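PDB 6O38: acinetobacter secreted protease CpaA from Acinetobacter nosocomialis M2, which probably cleaves proteins with a bound zinc ion as a secreted metalloprotease, exported by type II secretion with the help of its chaperone CpaB. Local coordinates for residues L407-S412 with I532-S536; K427-L433 with Y460-G466. All coordinates share one frame; numbering follows the deposited sequence.

Contact 1. Residues L407-S412 with I532-S536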
# COMPACT_ATOMS: atom_id res chain seq x y z
N LEU A 407 1.00 10.42 5.86
CA LEU A 407 0.58 9.68 4.68
C LEU A 407 -0.79 9.04 4.88
O LEU A 407 -1.64 9.07 3.98
CB LEU A 407 1.62 8.62 4.33
CG LEU A 407 1.24 7.67 3.19
CD1 LEU A 407 1.16 8.42 1.87
CD2 LEU A 407 2.22 6.51 3.09
N THR A 408 -1.02 8.46 6.07
CA THR A 408 -2.33 7.88 6.36
C THR A 408 -3.42 8.94 6.39
O THR A 408 -4.51 8.73 5.85
CB THR A 408 -2.27 7.14 7.70
OG1 THR A 408 -1.26 6.12 7.65
CG2 THR A 408 -3.62 6.49 8.01
N ALA A 409 -3.13 10.09 7.00
CA ALA A 409 -4.12 11.17 7.06
C ALA A 409 -4.44 11.70 5.67
O ALA A 409 -5.61 11.94 5.34
CB ALA A 409 -3.61 12.30 7.95
N GLU A 410 -3.42 11.87 4.83
CA GLU A 410 -3.64 12.41 3.49
C GLU A 410 -4.42 11.43 2.62
O GLU A 410 -5.25 11.85 1.80
CB GLU A 410 -2.30 12.77 2.84
CG GLU A 410 -2.43 13.54 1.54
CD GLU A 410 -1.10 14.10 1.08
OE1 GLU A 410 -0.53 14.96 1.79
OE2 GLU A 410 -0.62 13.69 -0.00
N ASN A 411 -4.16 10.13 2.77
CA ASN A 411 -4.92 9.13 2.03
C ASN A 411 -6.38 9.09 2.45
O ASN A 411 -7.22 8.63 1.67
CB ASN A 411 -4.30 7.75 2.22
CG ASN A 411 -2.98 7.59 1.49
OD1 ASN A 411 -2.71 8.30 0.51
ND2 ASN A 411 -2.15 6.67 1.95
N SER A 412 -6.70 9.55 3.66
CA SER A 412 -8.04 9.44 4.22
C SER A 412 -8.83 10.73 4.15
O SER A 412 -9.95 10.79 4.68
CB SER A 412 -7.96 8.97 5.68
OG SER A 412 -7.34 7.70 5.77
N ILE A 532 -3.50 -1.19 6.76
CA ILE A 532 -3.59 -0.39 5.54
C ILE A 532 -3.50 1.08 5.93
O ILE A 532 -3.83 1.46 7.06
CB ILE A 532 -4.88 -0.67 4.73
CG1 ILE A 532 -6.12 -0.30 5.54
CG2 ILE A 532 -4.93 -2.12 4.28
CD1 ILE A 532 -7.41 -0.43 4.76
N ASN A 533 -3.05 1.90 4.99
CA ASN A 533 -2.74 3.30 5.26
C ASN A 533 -3.99 4.18 5.14
O ASN A 533 -4.08 5.07 4.30
CB ASN A 533 -1.64 3.79 4.33
CG ASN A 533 -0.38 2.95 4.44
OD1 ASN A 533 -0.06 2.41 5.50
ND2 ASN A 533 0.35 2.83 3.33
N PHE A 534 -4.96 3.90 6.01
CA PHE A 534 -6.21 4.66 6.01
C PHE A 534 -6.76 4.76 7.42
O PHE A 534 -6.58 3.85 8.24
CB PHE A 534 -7.27 4.03 5.10
CG PHE A 534 -6.92 4.05 3.64
CD1 PHE A 534 -7.18 5.18 2.87
CD2 PHE A 534 -6.37 2.94 3.04
CE1 PHE A 534 -6.86 5.19 1.53
CE2 PHE A 534 -6.05 2.95 1.69
CZ PHE A 534 -6.30 4.08 0.94
N TYR A 535 -7.43 5.87 7.70
CA TYR A 535 -8.41 5.94 8.77
C TYR A 535 -9.78 5.62 8.19
O TYR A 535 -10.05 5.86 7.01
CB TYR A 535 -8.43 7.33 9.42
CG TYR A 535 -7.17 7.67 10.19
CD1 TYR A 535 -6.93 7.16 11.45
CD2 TYR A 535 -6.21 8.53 9.64
CE1 TYR A 535 -5.79 7.48 12.16
CE2 TYR A 535 -5.06 8.85 10.34
CZ TYR A 535 -4.85 8.32 11.60
OH TYR A 535 -3.71 8.64 12.29
N SER A 536 -10.66 5.06 9.03
CA SER A 536 -11.92 4.53 8.52
C SER A 536 -12.84 5.67 8.08
O SER A 536 -12.89 6.73 8.70
CB SER A 536 -12.61 3.68 9.58
OG SER A 536 -13.08 4.46 10.65
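The rings of F534 and Y535 lie against the C-terminal end of helix 391-411. The edge of the F534 ring is turned to the end of the helix and the residue after it, with O of N411 and OG of S412 near its plane; N411 O comes to 3.5 Å from F534 CE1. At the edge of the Y535 ring sits the backbone N of A409, while CG2 of T408 approaches that ring obliquely, 3.6 Å from Y535 CE2. The contact thus exemplifies a helix C-terminus of the metalloprotease domain held by a distant loop through aromatic packing and a side-chain-to-backbone bond. T408 presents its methyl to the loop because CG2 stands anti to the backbone N, and its OG1 bonds L404 O. NH1 of R497, on the zinc-binding helix 496-504, bonds both T408 OG1 and N533 OD1, and R497 O accepts from the hydroxyl of Y535. The side chains of N411 and N533 lie alongside each other, their amide planes 22° apart, and ND2 of N411 makes a weak bond to O of N533, the central residue of an inverse gamma turn. The chaperone CpaB packs on L407, N411 and N533. S412 OG joins the two segments: it donates to T408 O, 3.0 Å away in the last turn of the helix, and accepts from Y535 N at 2.7 Å, with an N-H...O angle of 156°.

Contact 2. Residues K427-L433 with Y460-G466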
# COMPACT_ATOMS: atom_id res chain seq x y z
N LYS A 427 14.19 11.02 30.07
CA LYS A 427 13.53 9.86 30.64
C LYS A 427 12.42 10.33 31.57
O LYS A 427 12.69 10.97 32.59
CB LYS A 427 14.53 8.98 31.40
CG LYS A 427 13.90 7.99 32.37
CD LYS A 427 13.57 6.67 31.70
CE LYS A 427 13.08 5.65 32.71
NZ LYS A 427 11.64 5.84 33.05
N ILE A 428 11.18 10.02 31.22
CA ILE A 428 10.05 10.34 32.10
C ILE A 428 10.11 9.42 33.32
O ILE A 428 10.21 8.19 33.17
CB ILE A 428 8.73 10.18 31.35
CG1 ILE A 428 8.70 11.08 30.12
CG2 ILE A 428 7.56 10.50 32.27
CD1 ILE A 428 7.38 11.06 29.38
N PRO A 429 10.05 9.96 34.54
CA PRO A 429 10.15 9.09 35.73
C PRO A 429 8.93 8.20 35.88
O PRO A 429 7.86 8.67 36.29
CB PRO A 429 10.27 10.09 36.89
CG PRO A 429 10.67 11.39 36.26
CD PRO A 429 10.04 11.39 34.90
N ALA A 430 9.09 6.92 35.57
CA ALA A 430 8.00 5.96 35.61
C ALA A 430 8.58 4.56 35.43
O ALA A 430 9.48 4.36 34.62
CB ALA A 430 6.97 6.24 34.51
N ALA A 431 8.05 3.61 36.20
CA ALA A 431 8.46 2.22 36.05
C ALA A 431 7.84 1.55 34.84
O ALA A 431 8.38 0.55 34.35
CB ALA A 431 8.11 1.43 37.31
N THR A 432 6.71 2.07 34.34
CA THR A 432 6.00 1.48 33.22
C THR A 432 5.61 2.56 32.22
O THR A 432 5.57 3.76 32.54
CB THR A 432 4.73 0.73 33.66
OG1 THR A 432 3.81 1.67 34.25
CG2 THR A 432 5.07 -0.35 34.68
N LEU A 433 5.32 2.13 30.99
CA LEU A 433 4.85 3.05 29.96
C LEU A 433 3.48 3.60 30.32
O LEU A 433 3.16 4.76 30.04
CB LEU A 433 4.83 2.36 28.61
CG LEU A 433 4.84 3.27 27.37
CD1 LEU A 433 6.08 4.18 27.37
CD2 LEU A 433 4.76 2.46 26.09
N TYR A 460 6.11 10.35 23.23
CA TYR A 460 7.22 9.81 24.00
C TYR A 460 7.60 8.44 23.46
O TYR A 460 6.74 7.58 23.25
CB TYR A 460 6.86 9.72 25.48
CG TYR A 460 7.93 9.10 26.35
CD1 TYR A 460 9.15 9.74 26.55
CD2 TYR A 460 7.73 7.87 26.96
CE1 TYR A 460 10.13 9.18 27.35
CE2 TYR A 460 8.70 7.30 27.76
CZ TYR A 460 9.90 7.96 27.95
OH TYR A 460 10.87 7.39 28.74
N GLN A 461 8.90 8.23 23.24
CA GLN A 461 9.45 6.96 22.80
C GLN A 461 10.37 6.44 23.90
O GLN A 461 11.46 6.99 24.11
CB GLN A 461 10.20 7.11 21.48
CG GLN A 461 11.01 5.89 21.06
CD GLN A 461 11.61 6.05 19.67
OE1 GLN A 461 11.02 5.64 18.68
NE2 GLN A 461 12.79 6.65 19.61
N GLY A 462 9.94 5.40 24.61
CA GLY A 462 10.65 4.91 25.77
C GLY A 462 10.95 3.42 25.67
O GLY A 462 10.59 2.76 24.69
N ASN A 463 11.62 2.92 26.70
CA ASN A 463 11.99 1.51 26.79
C ASN A 463 11.39 0.84 28.02
O ASN A 463 11.75 -0.31 28.33
CB ASN A 463 13.51 1.36 26.78
CG ASN A 463 13.96 -0.06 26.48
OD1 ASN A 463 13.39 -0.74 25.63
ND2 ASN A 463 14.99 -0.52 27.18
N GLU A 464 10.51 1.52 28.74
CA GLU A 464 9.87 0.93 29.90
C GLU A 464 8.87 -0.15 29.46
O GLU A 464 8.28 -0.05 28.39
CB GLU A 464 9.15 1.99 30.73
CG GLU A 464 10.04 3.16 31.17
CD GLU A 464 10.26 4.19 30.08
OE1 GLU A 464 9.51 4.16 29.08
OE2 GLU A 464 11.19 5.02 30.21
N PRO A 465 8.67 -1.18 30.28
CA PRO A 465 7.66 -2.19 29.93
C PRO A 465 6.25 -1.66 30.13
O PRO A 465 5.94 -1.03 31.14
CB PRO A 465 7.97 -3.34 30.90
CG PRO A 465 8.62 -2.68 32.07
CD PRO A 465 9.41 -1.53 31.50
N GLY A 466 5.39 -1.92 29.14
CA GLY A 466 3.99 -1.57 29.26
C GLY A 466 3.20 -2.56 30.10
O GLY A 466 3.57 -3.72 30.27
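K427 and E464 come from opposite directions and meet in a salt bridge, K427 NZ to E464 OE2 at 3.0 Å, the polar centre of the tightly packed half of this contact. The ammonium comes to the anti side of the carboxylate, 31° out of its plane, whereas the hydroxyl of Y460 donates to the same E464 OE2 from the syn side, Y460 OH lying 2.8 Å away. Bends at chi2 (88°) and chi4 (81°) curl the lysine back over its own loop, where NZ also bonds I428 O and A430 O, the latter on a lone pair in the carbonyl plane. One charged nitrogen therefore ties the loop 427-430 to a carboxylate gripped by K427 NZ and Y460 OH, which would probably favour the ionised form of E464. Beside this polar knot, CD1 of I428 lies over one face of the Y460 ring, 3.7 Å from its centroid, a CH-pi contact; L433 CD1 approaches the ring edge, 4.1 Å from Y460 CD2, and also flanks E464 OE1.

The solvent side is looser. There the exposed A431 and P465 touch through A431 O and P465 CD, 3.7 Å apart, and T432 CA makes a CH...O contact with P465 O. The buried L433 links the two sides, its N donating to P465 O at 3.2 Å from well above the carbonyl plane. T432 OG1 accepts from E435 N, which makes T432 the N-cap of helix 433-439, set beside the end of strand 457-462 in the metalloprotease domain.

Followed from the N terminus, the chain passes four StcE-type beta-sandwich domains and enters the protease domain, where helix 391-411 supplies the first half of contact 1. Strand 416-425 then leads into 427-433, and after helices 433-439 and 444-452 the strand 457-462 brings 460-466 back to close contact 2, a short loop of 26 intervening residues. The chain goes on through helix 496-504, which carries two of the three zinc-binding histidines, before 532-536 closes contact 1 across 119 residues. The smaller loop lies wholly within the larger one. With centres 28 Å apart, contact 2 joins a helix start to a strand end, while contact 1 fastens a helix end to the loop preceding helix 557-569.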